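Local coordinates for lipoprotein (Burkholderia cenocepacia, PDB 4QHQ), which binds methionine and probably serves as the membrane-attached solute-binding lipoprotein that delivers it to an ABC transporter, at residues 80-86 / 187-193; 109-115 / 135-139; 103-107 / 156-162; 75-79 / 217-221. All coordinates share one frame. Residue numbers count along the deposited sequence, not the author numbering.

Contact 1 (80-86 / 187-193)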
loop_
_atom_site.group_PDB
_atom_site.type_symbol
_atom_site.label_atom_id
_atom_site.label_comp_id
_atom_site.label_asym_id
_atom_site.label_seq_id
_atom_site.Cartn_x
_atom_site.Cartn_y
_atom_site.Cartn_z
ATOM N N ILE A 80 -0.073 -6.065 6.628
ATOM C CA ILE A 80 0.310 -4.669 6.772
ATOM C C ILE A 80 1.794 -4.539 6.422
ATOM O O ILE A 80 2.590 -5.463 6.646
ATOM C CB ILE A 80 0.002 -4.157 8.203
ATOM C CG1 ILE A 80 0.172 -2.638 8.306
ATOM C CG2 ILE A 80 0.848 -4.888 9.247
ATOM C CD1 ILE A 80 -0.485 -2.047 9.543
ATOM N N SER A 81 2.158 -3.408 5.833
ATOM C CA SER A 81 3.524 -3.226 5.376
ATOM C C SER A 81 3.947 -1.785 5.605
ATOM O O SER A 81 3.724 -0.933 4.741
ATOM C CB SER A 81 3.655 -3.596 3.899
ATOM O OG SER A 81 2.784 -2.820 3.104
ATOM N N PRO A 82 4.551 -1.517 6.764
ATOM C CA PRO A 82 4.991 -0.161 7.127
ATOM C C PRO A 82 5.764 0.524 6.004
ATOM O O PRO A 82 6.696 -0.044 5.435
ATOM C CB PRO A 82 5.892 -0.412 8.335
ATOM C CG PRO A 82 5.275 -1.612 8.984
ATOM C CD PRO A 82 4.885 -2.490 7.815
ATOM N N ILE A 83 5.350 1.738 5.679
ATOM C CA ILE A 83 5.952 2.454 4.573
ATOM C C ILE A 83 7.295 3.033 5.010
ATOM O O ILE A 83 7.469 3.476 6.155
ATOM C CB ILE A 83 4.991 3.526 4.015
ATOM C CG1 ILE A 83 5.432 3.994 2.625
ATOM C CG2 ILE A 83 4.775 4.665 4.974
ATOM C CD1 ILE A 83 4.322 4.705 1.848
ATOM N N GLY A 84 8.248 2.998 4.095
ATOM C CA GLY A 84 9.583 3.469 4.409
ATOM C C GLY A 84 10.013 4.686 3.629
ATOM O O GLY A 84 9.415 5.039 2.589
ATOM N N VAL A 85 11.062 5.321 4.142
ATOM C CA VAL A 85 11.768 6.391 3.455
ATOM C C VAL A 85 13.079 5.800 2.958
ATOM O O VAL A 85 13.805 5.134 3.723
ATOM C CB VAL A 85 12.086 7.544 4.415
ATOM C CG1 VAL A 85 12.786 8.668 3.681
ATOM C CG2 VAL A 85 10.822 8.068 5.073
ATOM N N TYR A 86 13.396 6.074 1.691
ATOM C CA TYR A 86 14.561 5.505 1.026
ATOM C C TYR A 86 15.418 6.614 0.464
ATOM O O TYR A 86 14.924 7.685 0.133
ATOM C CB TYR A 86 14.151 4.552 -0.104
ATOM C CG TYR A 86 13.314 3.419 0.402
ATOM C CD1 TYR A 86 11.946 3.557 0.530
ATOM C CD2 TYR A 86 13.905 2.235 0.821
ATOM C CE1 TYR A 86 11.168 2.532 1.040
ATOM C CE2 TYR A 86 13.153 1.214 1.332
ATOM C CZ TYR A 86 11.781 1.359 1.427
ATOM O OH TYR A 86 11.034 0.330 1.940
ATOM N N ALA A 187 15.618 1.034 4.279
ATOM C CA ALA A 187 14.891 2.242 4.641
ATOM C C ALA A 187 15.641 3.015 5.714
ATOM O O ALA A 187 16.217 2.432 6.635
ATOM C CB ALA A 187 13.469 1.905 5.102
ATOM N N ILE A 188 15.634 4.333 5.578
ATOM C CA ILE A 188 16.276 5.197 6.550
ATOM C C ILE A 188 15.307 5.662 7.631
ATOM O O ILE A 188 15.720 6.236 8.640
ATOM C CB ILE A 188 16.999 6.386 5.891
ATOM C CG1 ILE A 188 16.006 7.358 5.248
ATOM C CG2 ILE A 188 18.022 5.882 4.872
ATOM C CD1 ILE A 188 16.712 8.612 4.709
ATOM N N ALA A 189 14.024 5.370 7.428
ATOM C CA ALA A 189 12.992 5.571 8.441
ATOM C C ALA A 189 11.824 4.688 8.073
ATOM O O ALA A 189 11.609 4.377 6.896
ATOM C CB ALA A 189 12.549 7.018 8.492
ATOM N N LEU A 190 11.055 4.293 9.075
ATOM C CA LEU A 190 9.961 3.364 8.851
ATOM C C LEU A 190 8.756 3.704 9.718
ATOM O O LEU A 190 8.879 4.029 10.899
ATOM C CB LEU A 190 10.419 1.931 9.151
ATOM C CG LEU A 190 9.676 0.767 8.500
ATOM C CD1 LEU A 190 9.923 0.750 6.994
ATOM C CD2 LEU A 190 10.103 -0.550 9.136
ATOM N N GLU A 191 7.585 3.611 9.101
ATOM C CA GLU A 191 6.305 3.778 9.780
ATOM C C GLU A 191 6.112 2.687 10.830
ATOM O O GLU A 191 6.662 1.586 10.710
ATOM C CB GLU A 191 5.222 3.656 8.723
ATOM C CG GLU A 191 3.802 3.904 9.129
ATOM C CD GLU A 191 2.890 3.646 7.938
ATOM O OE1 GLU A 191 2.910 2.504 7.423
ATOM O OE2 GLU A 191 2.192 4.583 7.492
ATOM N N SER A 192 5.320 2.990 11.852
ATOM C CA SER A 192 4.994 2.009 12.881
ATOM C C SER A 192 3.972 0.996 12.393
ATOM O O SER A 192 3.135 1.303 11.550
ATOM C CB SER A 192 4.421 2.702 14.108
ATOM O OG SER A 192 4.174 1.761 15.142
ATOM N N LEU A 193 4.018 -0.200 12.964
ATOM C CA LEU A 193 3.007 -1.219 12.698
ATOM C C LEU A 193 1.636 -0.855 13.265
ATOM O O LEU A 193 0.633 -1.479 12.913
ATOM C CB LEU A 193 3.448 -2.575 13.254
ATOM C CG LEU A 193 4.475 -3.322 12.399
ATOM C CD1 LEU A 193 5.174 -4.387 13.226
ATOM C CD2 LEU A 193 3.808 -3.933 11.167
#

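Contact 2 (109-115 / 135-139). With MET (methionine), chain B.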
loop_
_atom_site.group_PDB
_atom_site.type_symbol
_atom_site.label_atom_id
_atom_site.label_comp_id
_atom_site.label_asym_id
_atom_site.label_seq_id
_atom_site.Cartn_x
_atom_site.Cartn_y
_atom_site.Cartn_z
ATOM N N SER A 109 -4.693 9.241 -0.072
ATOM C CA SER A 109 -4.406 8.533 1.169
ATOM C C SER A 109 -2.928 8.216 1.368
ATOM O O SER A 109 -2.423 8.318 2.475
ATOM C CB SER A 109 -5.255 7.260 1.306
ATOM O OG SER A 109 -4.834 6.256 0.419
ATOM N N ASN A 110 -2.224 7.800 0.323
ATOM C CA ASN A 110 -0.803 7.529 0.519
ATOM C C ASN A 110 0.062 8.785 0.593
ATOM O O ASN A 110 1.103 8.770 1.256
ATOM C CB ASN A 110 -0.293 6.543 -0.523
ATOM C CG ASN A 110 -0.851 5.160 -0.309
ATOM O OD1 ASN A 110 -0.520 4.486 0.682
ATOM N ND2 ASN A 110 -1.724 4.739 -1.212
ATOM N N GLU A 111 -0.370 9.874 -0.033
ATOM C CA GLU A 111 0.326 11.139 0.123
ATOM C C GLU A 111 0.188 11.570 1.581
ATOM O O GLU A 111 1.165 11.940 2.228
ATOM C CB GLU A 111 -0.228 12.231 -0.798
ATOM C CG GLU A 111 0.398 13.572 -0.466
ATOM C CD GLU A 111 0.380 14.584 -1.585
ATOM O OE1 GLU A 111 -0.200 14.351 -2.660
ATOM O OE2 GLU A 111 0.985 15.656 -1.379
ATOM N N ASN A 112 -1.033 11.507 2.095
ATOM C CA ASN A 112 -1.294 11.831 3.486
ATOM C C ASN A 112 -0.438 10.979 4.416
ATOM O O ASN A 112 0.206 11.492 5.342
ATOM C CB ASN A 112 -2.773 11.648 3.801
ATOM C CG ASN A 112 -3.113 12.029 5.220
ATOM O OD1 ASN A 112 -3.031 13.196 5.589
ATOM N ND2 ASN A 112 -3.510 11.046 6.021
ATOM N N ARG A 113 -0.404 9.688 4.134
ATOM C CA ARG A 113 0.384 8.742 4.897
ATOM C C ARG A 113 1.867 9.113 4.915
ATOM O O ARG A 113 2.523 9.095 5.969
ATOM C CB ARG A 113 0.213 7.369 4.268
ATOM C CG ARG A 113 1.005 6.259 4.927
ATOM C CD ARG A 113 0.775 4.991 4.144
ATOM N NE ARG A 113 1.293 3.819 4.831
ATOM C CZ ARG A 113 1.252 2.594 4.330
ATOM N NH1 ARG A 113 0.740 2.401 3.114
ATOM N NH2 ARG A 113 1.720 1.570 5.029
ATOM N N ALA A 114 2.404 9.427 3.741
ATOM C CA ALA A 114 3.813 9.824 3.619
ATOM C C ALA A 114 4.126 11.095 4.397
ATOM O O ALA A 114 5.157 11.179 5.052
ATOM C CB ALA A 114 4.176 10.007 2.159
ATOM N N LEU A 115 3.241 12.083 4.309
ATOM C CA LEU A 115 3.473 13.355 4.978
ATOM C C LEU A 115 3.391 13.185 6.493
ATOM O O LEU A 115 4.122 13.844 7.238
ATOM C CB LEU A 115 2.480 14.407 4.481
ATOM C CG LEU A 115 2.703 14.815 3.024
ATOM C CD1 LEU A 115 1.692 15.861 2.594
ATOM C CD2 LEU A 115 4.120 15.338 2.836
ATOM N N ASN A 135 -9.298 13.502 6.988
ATOM C CA ASN A 135 -8.728 14.488 6.076
ATOM C C ASN A 135 -7.412 14.004 5.485
ATOM O O ASN A 135 -6.675 13.246 6.121
ATOM C CB ASN A 135 -8.496 15.824 6.783
ATOM C CG ASN A 135 -9.784 16.499 7.198
ATOM O OD1 ASN A 135 -10.869 16.111 6.766
ATOM N ND2 ASN A 135 -9.671 17.526 8.031
ATOM N N ASN A 136 -7.120 14.448 4.267
ATOM C CA ASN A 136 -5.858 14.110 3.619
ATOM C C ASN A 136 -5.001 15.340 3.320
ATOM O O ASN A 136 -5.435 16.267 2.632
ATOM C CB ASN A 136 -6.104 13.295 2.345
ATOM C CG ASN A 136 -6.665 11.909 2.635
ATOM O OD1 ASN A 136 -7.689 11.496 2.071
ATOM N ND2 ASN A 136 -5.998 11.182 3.520
ATOM N N ALA A 137 -3.779 15.332 3.844
ATOM C CA ALA A 137 -2.848 16.444 3.670
ATOM C C ALA A 137 -2.116 16.362 2.333
ATOM O O ALA A 137 -1.833 15.269 1.839
ATOM C CB ALA A 137 -1.843 16.471 4.820
ATOM N N THR A 138 -1.818 17.523 1.748
ATOM C CA THR A 138 -0.912 17.603 0.607
ATOM C C THR A 138 0.251 18.506 0.985
ATOM O O THR A 138 0.308 19.012 2.108
ATOM C CB THR A 138 -1.579 18.185 -0.655
ATOM O OG1 THR A 138 -1.790 19.595 -0.486
ATOM C CG2 THR A 138 -2.895 17.483 -0.940
ATOM N N VAL A 139 1.174 18.716 0.053
ATOM C CA VAL A 139 2.321 19.580 0.343
ATOM C C VAL A 139 1.898 21.018 0.658
ATOM O O VAL A 139 2.628 21.745 1.330
ATOM C CB VAL A 139 3.370 19.586 -0.793
ATOM C CG1 VAL A 139 3.955 18.194 -0.995
ATOM C CG2 VAL A 139 2.774 20.130 -2.081
HETATM N N MET B . 0.324 -2.439 -0.492
HETATM C CA MET B . 0.254 -0.980 -0.392
HETATM C C MET B . 0.665 -0.513 0.987
HETATM O O MET B . 0.289 -1.147 1.967
HETATM C CB MET B . -1.171 -0.516 -0.714
HETATM C CG MET B . -1.355 1.013 -0.686
HETATM S SD MET B . -3.063 1.502 -1.013
HETATM C CE MET B . -3.252 1.023 -2.732
HETATM O OXT MET B . 1.394 0.482 1.138
#

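Contact 3 (103-107 / 156-162)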
loop_
_atom_site.group_PDB
_atom_site.type_symbol
_atom_site.label_atom_id
_atom_site.label_comp_id
_atom_site.label_asym_id
_atom_site.label_seq_id
_atom_site.Cartn_x
_atom_site.Cartn_y
_atom_site.Cartn_z
ATOM N N ALA A 103 10.473 13.056 -2.539
ATOM C CA ALA A 103 9.346 12.652 -3.356
ATOM C C ALA A 103 8.413 11.790 -2.517
ATOM O O ALA A 103 8.869 10.968 -1.714
ATOM C CB ALA A 103 9.825 11.904 -4.587
ATOM N N VAL A 104 7.113 12.029 -2.675
ATOM C CA VAL A 104 6.080 11.243 -2.000
ATOM C C VAL A 104 4.992 10.840 -3.007
ATOM O O VAL A 104 4.886 11.449 -4.079
ATOM C CB VAL A 104 5.432 12.031 -0.824
ATOM C CG1 VAL A 104 6.476 12.385 0.233
ATOM C CG2 VAL A 104 4.710 13.270 -1.323
ATOM N N PRO A 105 4.180 9.813 -2.671
ATOM C CA PRO A 105 3.051 9.474 -3.540
ATOM C C PRO A 105 2.068 10.632 -3.713
ATOM O O PRO A 105 2.012 11.536 -2.878
ATOM C CB PRO A 105 2.368 8.328 -2.787
ATOM C CG PRO A 105 3.454 7.709 -1.943
ATOM C CD PRO A 105 4.258 8.911 -1.506
ATOM N N ASN A 106 1.301 10.601 -4.801
ATOM C CA ASN A 106 0.385 11.695 -5.119
ATOM C C ASN A 106 -1.108 11.364 -5.049
ATOM O O ASN A 106 -1.939 12.188 -5.433
ATOM C CB ASN A 106 0.699 12.298 -6.500
ATOM C CG ASN A 106 0.445 11.337 -7.640
ATOM O OD1 ASN A 106 -0.032 10.222 -7.443
ATOM N ND2 ASN A 106 0.717 11.794 -8.864
ATOM N N ASP A 107 -1.439 10.173 -4.577
ATOM C CA ASP A 107 -2.842 9.817 -4.359
ATOM C C ASP A 107 -3.184 10.231 -2.931
ATOM O O ASP A 107 -2.302 10.236 -2.068
ATOM C CB ASP A 107 -3.071 8.323 -4.576
ATOM C CG ASP A 107 -2.285 7.487 -3.610
ATOM O OD1 ASP A 107 -1.062 7.345 -3.818
ATOM O OD2 ASP A 107 -2.866 6.993 -2.618
ATOM N N ALA A 156 2.649 6.824 -7.322
ATOM C CA ALA A 156 3.247 5.896 -6.370
ATOM C C ALA A 156 4.174 4.877 -7.032
ATOM O O ALA A 156 5.238 4.565 -6.494
ATOM C CB ALA A 156 2.154 5.175 -5.559
ATOM N N ALA A 157 3.791 4.376 -8.200
ATOM C CA ALA A 157 4.575 3.329 -8.838
ATOM C C ALA A 157 5.901 3.850 -9.386
ATOM O O ALA A 157 6.838 3.071 -9.585
ATOM C CB ALA A 157 3.769 2.654 -9.933
ATOM N N GLN A 158 5.981 5.153 -9.629
ATOM C CA GLN A 158 7.172 5.713 -10.272
ATOM C C GLN A 158 8.295 6.024 -9.291
ATOM O O GLN A 158 9.444 6.202 -9.702
ATOM C CB GLN A 158 6.835 6.982 -11.062
ATOM C CG GLN A 158 5.762 6.840 -12.127
ATOM C CD GLN A 158 6.132 5.869 -13.238
ATOM O OE1 GLN A 158 7.303 5.553 -13.448
ATOM N NE2 GLN A 158 5.122 5.392 -13.956
ATOM N N LEU A 159 7.970 6.107 -8.002
ATOM C CA LEU A 159 8.930 6.548 -6.987
ATOM C C LEU A 159 10.289 5.822 -6.946
ATOM O O LEU A 159 11.319 6.497 -6.803
ATOM C CB LEU A 159 8.260 6.592 -5.610
ATOM C CG LEU A 159 7.248 7.739 -5.487
ATOM C CD1 LEU A 159 6.326 7.556 -4.287
ATOM C CD2 LEU A 159 7.948 9.093 -5.421
ATOM N N PRO A 160 10.306 4.475 -7.077
ATOM C CA PRO A 160 11.629 3.832 -7.080
ATOM C C PRO A 160 12.515 4.315 -8.217
ATOM O O PRO A 160 13.743 4.349 -8.071
ATOM C CB PRO A 160 11.301 2.351 -7.285
ATOM C CG PRO A 160 9.928 2.187 -6.732
ATOM C CD PRO A 160 9.212 3.482 -7.015
ATOM N N ARG A 161 11.901 4.711 -9.329
ATOM C CA ARG A 161 12.658 5.117 -10.502
ATOM C C ARG A 161 13.047 6.598 -10.547
ATOM O O ARG A 161 13.565 7.065 -11.553
ATOM C CB ARG A 161 11.938 4.686 -11.783
ATOM C CG ARG A 161 11.900 3.171 -11.919
ATOM C CD ARG A 161 11.260 2.702 -13.222
ATOM N NE ARG A 161 9.826 3.001 -13.316
ATOM C CZ ARG A 161 8.878 2.372 -12.626
ATOM N NH1 ARG A 161 9.205 1.417 -11.763
ATOM N NH2 ARG A 161 7.596 2.698 -12.796
ATOM N N VAL A 162 12.825 7.321 -9.451
ATOM C CA VAL A 162 13.370 8.680 -9.333
ATOM C C VAL A 162 14.391 8.805 -8.202
ATOM O O VAL A 162 14.886 9.895 -7.929
ATOM C CB VAL A 162 12.273 9.762 -9.140
ATOM C CG1 VAL A 162 11.235 9.695 -10.266
ATOM C CG2 VAL A 162 11.615 9.645 -7.770
HETATM O O HOH W 1 -0.035 7.667 -6.302
#

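Contact 4 (75-79 / 217-221)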
loop_
_atom_site.group_PDB
_atom_site.type_symbol
_atom_site.label_atom_id
_atom_site.label_comp_id
_atom_site.label_asym_id
_atom_site.label_seq_id
_atom_site.Cartn_x
_atom_site.Cartn_y
_atom_site.Cartn_z
ATOM N N ALA A 75 -13.660 -7.594 2.570
ATOM C CA ALA A 75 -14.074 -8.923 2.980
ATOM C C ALA A 75 -13.130 -9.481 4.043
ATOM O O ALA A 75 -13.400 -10.510 4.641
ATOM C CB ALA A 75 -14.116 -9.845 1.777
ATOM N N GLY A 76 -12.009 -8.804 4.274
ATOM C CA GLY A 76 -11.059 -9.274 5.266
ATOM C C GLY A 76 -9.666 -8.733 5.038
ATOM O O GLY A 76 -9.326 -8.285 3.941
ATOM N N LEU A 77 -8.848 -8.794 6.080
ATOM C CA LEU A 77 -7.517 -8.214 6.023
ATOM C C LEU A 77 -6.487 -9.215 5.527
ATOM O O LEU A 77 -6.668 -10.432 5.667
ATOM C CB LEU A 77 -7.119 -7.698 7.404
ATOM C CG LEU A 77 -8.002 -6.600 7.992
ATOM C CD1 LEU A 77 -7.416 -6.123 9.318
ATOM C CD2 LEU A 77 -8.190 -5.431 7.020
ATOM N N THR A 78 -5.401 -8.689 4.961
ATOM C CA THR A 78 -4.367 -9.534 4.384
ATOM C C THR A 78 -3.033 -9.378 5.125
ATOM O O THR A 78 -2.661 -10.225 5.928
ATOM C CB THR A 78 -4.220 -9.249 2.881
ATOM O OG1 THR A 78 -4.052 -7.844 2.668
ATOM C CG2 THR A 78 -5.470 -9.691 2.133
ATOM N N TYR A 79 -2.330 -8.271 4.874
ATOM C CA TYR A 79 -1.083 -7.982 5.576
ATOM C C TYR A 79 -0.966 -6.480 5.729
ATOM O O TYR A 79 -1.638 -5.726 5.030
ATOM C CB TYR A 79 0.130 -8.500 4.794
ATOM C CG TYR A 79 0.301 -7.823 3.471
ATOM C CD1 TYR A 79 1.012 -6.632 3.352
ATOM C CD2 TYR A 79 -0.256 -8.365 2.319
ATOM C CE1 TYR A 79 1.151 -6.003 2.134
ATOM C CE2 TYR A 79 -0.115 -7.747 1.096
ATOM C CZ TYR A 79 0.598 -6.561 1.009
ATOM O OH TYR A 79 0.750 -5.942 -0.212
ATOM N N VAL A 217 -11.333 -15.740 1.460
ATOM C CA VAL A 217 -10.646 -15.098 2.577
ATOM C C VAL A 217 -9.954 -16.160 3.429
ATOM O O VAL A 217 -8.847 -15.946 3.907
ATOM C CB VAL A 217 -11.611 -14.222 3.403
ATOM C CG1 VAL A 217 -10.943 -13.724 4.684
ATOM C CG2 VAL A 217 -12.098 -13.050 2.563
ATOM N N LYS A 218 -10.593 -17.320 3.575
ATOM C CA LYS A 218 -10.012 -18.440 4.325
ATOM C C LYS A 218 -8.724 -18.936 3.662
ATOM O O LYS A 218 -7.723 -19.223 4.338
ATOM C CB LYS A 218 -11.013 -19.595 4.461
ATOM N N ALA A 219 -8.752 -19.008 2.334
ATOM C CA ALA A 219 -7.574 -19.391 1.553
ATOM C C ALA A 219 -6.423 -18.413 1.737
ATOM O O ALA A 219 -5.273 -18.829 1.816
ATOM C CB ALA A 219 -7.921 -19.509 0.075
ATOM N N TYR A 220 -6.731 -17.120 1.798
ATOM C CA TYR A 220 -5.694 -16.131 1.997
ATOM C C TYR A 220 -5.187 -16.224 3.430
ATOM O O TYR A 220 -3.975 -16.233 3.676
ATOM C CB TYR A 220 -6.201 -14.719 1.711
ATOM C CG TYR A 220 -5.061 -13.729 1.537
ATOM C CD1 TYR A 220 -4.248 -13.361 2.614
ATOM C CD2 TYR A 220 -4.785 -13.183 0.293
ATOM C CE1 TYR A 220 -3.194 -12.470 2.446
ATOM C CE2 TYR A 220 -3.740 -12.297 0.120
ATOM C CZ TYR A 220 -2.956 -11.944 1.196
ATOM O OH TYR A 220 -1.923 -11.051 1.018
ATOM N N GLN A 221 -6.124 -16.287 4.371
ATOM C CA GLN A 221 -5.785 -16.257 5.792
ATOM C C GLN A 221 -5.441 -17.654 6.283
ATOM O O GLN A 221 -6.059 -18.181 7.207
ATOM C CB GLN A 221 -6.930 -15.646 6.597
ATOM C CG GLN A 221 -7.244 -14.210 6.187
ATOM C CD GLN A 221 -8.349 -13.586 7.023
ATOM O OE1 GLN A 221 -9.110 -14.287 7.693
ATOM N NE2 GLN A 221 -8.439 -12.261 6.996
HETATM O O HOH W 2 -9.889 -10.015 8.471
#

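Contact 1 (80-86 / 187-193)
Segments 80-86 and 187-193 run antiparallel where the chain passes between the two lobes of a periplasmic binding protein fold. Backbone hydrogen bonds hold them together: E191 N donates to I83 O (3.0 Å), V85 N to A189 O (3.0 Å) and I188 N to V85 O (2.7 Å). Between the first two bonds, G84 and L190 form a non-hydrogen-bonded pair with their CA atoms 4.5 Å apart; a CB on G84 would be tight against A187 CB and L190 CD1. One side-chain bond extends the pairing: the I83 amide donates to E191 OE1 (I83 N to OE1, 3.1 Å), and the same carboxylate oxygen makes a salt bridge with R113, a methionine-pocket residue. Apolar contacts run along the pairing. L193 CD2 packs on P82 CG (3.5 Å) and I80 CG2 (3.7 Å), P82 CB meets L190 CG (4.0 Å), whereas V85 CG1 meets I188 CG1 (3.8 Å) and Y86 CE2 lies 3.8 Å from A187 CB. S81, with its CB directed away from the partner segment, lines the methionine pocket. Strand 84-86 thus lies between strand 168-171 and the edge strand 189-190, while helix 108-120 packs L117 against I83 and V85.

Contact 2 (109-115 / 135-139)
The strongest polar interactions here serve two sides of helix 108-120, which belongs to the lobe of the periplasmic binding protein fold built on the five-stranded sheet. On the ligand side, R113 NH1 donates to the carboxylate oxygen OXT of the bound methionine (2.8 Å), which lies at the guanidinium edge, while R113 NH2 forms a salt bridge with E191. N110, one turn earlier, brings its ND2 to 3.5 Å from the ligand SD, and its OD1 accepts a weak bond from R113 NH1 (3.4 Å). CA-to-CB bonds of both residues point away from loop 135-139.

E111, N112 and L115 instead point toward that loop. N112 OD1 accepts a nearly linear hydrogen bond from A137 N (2.9 Å, 171°), tying the otherwise irregular loop to the helix. E111 OE2 adds a weak bond from V139 N (3.4 Å), although its carboxylate also lies close to that of E153. Packing completes the interface: N136 ND2 rests 3.3 Å from N112 CB, and E111 CG lies 3.6 Å from A137 O. L115, one turn beyond E111, lies along the A137-T138 backbone; its CD1 is 4.2 Å from A137 CB and approaches T138 C to 3.4 Å.

Contact 3 (103-107 / 156-162)
This is a buried, mainly apolar contact between the end of strand 101-105 and the connection that follows strand 150-154, within the five-stranded lobe of the periplasmic binding protein fold. Strands 150-154 and 168-171 flank strand 101-105 in parallel, so the connection between them, which includes the short 3-10 segment 159-161, crosses over strand 101-105. L159 supplies most of the packing: its CD2 sits 3.5 Å from A103 CB and its CD1 3.7 Å from P105 CG. P105 CB also meets A156 CB at 4.2 Å. V104 points away from this connection and packs on A114 of helix 108-120, which covers the other face.

No direct hydrogen bond joins the segments. D107 is the N-cap of helix 108-120, with OD2 bonded to N110 of the methionine pocket, and N106 ND2 bonds D155. A single water links the two segments, donating to N106 OD1 (2.8 Å) and D107 OD1 (2.7 Å) and accepting from A156 N (3.0 Å).

Contact 4 (75-79 / 217-221)
A75 opens the contact: its CB lies 3.9 Å from V217 CG2, and the same methyl is 3.5 Å from A75 O. At G76 the backbones come closest (G76 CA to V217 CA, 6.4 Å); a CB would clash with V217 CG1 and, at these backbone angles, also press on the preceding carbonyl oxygen. The CA-to-CB bond of L77 points away, but its backbone takes part. Q221 NE2, just past the end of helix 211-220, donates to L77 O (2.9 Å, 168°), and a water accepts from both L77 N (2.9 Å) and Q221 NE2 (3.1 Å). T78 then places its CG2 over the face of the Y220 ring, 3.5 Å from the centroid, in a CH-pi contact. Y79 follows, with Y220 OH near the edge of its ring, 3.4 Å from CD2. The Y79 hydroxyl itself bonds D11, and its side chain lines the methionine pocket. Beyond these two segments, Y220 packs on I201 of the neighbouring strand and meets the ring of W15 in helix 10-26. The result is a helix laid against a central beta sheet, as expected of an alpha/beta lobe of a periplasmic binding protein, with Y79 carrying the strand to the ligand cleft.

After the first strands and helices, strand 72-80 enters contact 4, whose loop closes only at helix 211-220 and encloses the other three. The chain then passes directly into contact 1, closed by segment 187-193 on the way back. Contact 3 is nested inside contact 1, and contact 2 inside contact 3; none cross. Contact 4 belongs to the six-stranded lobe, contacts 2 and 3 to the five-stranded one, and contact 1 lies at the passage between them. Contacts 2 and 3 touch through E111 and A114 on segment 103-107. Contacts 1, 2 and 4 each contribute residues to the methionine pocket between the lobes.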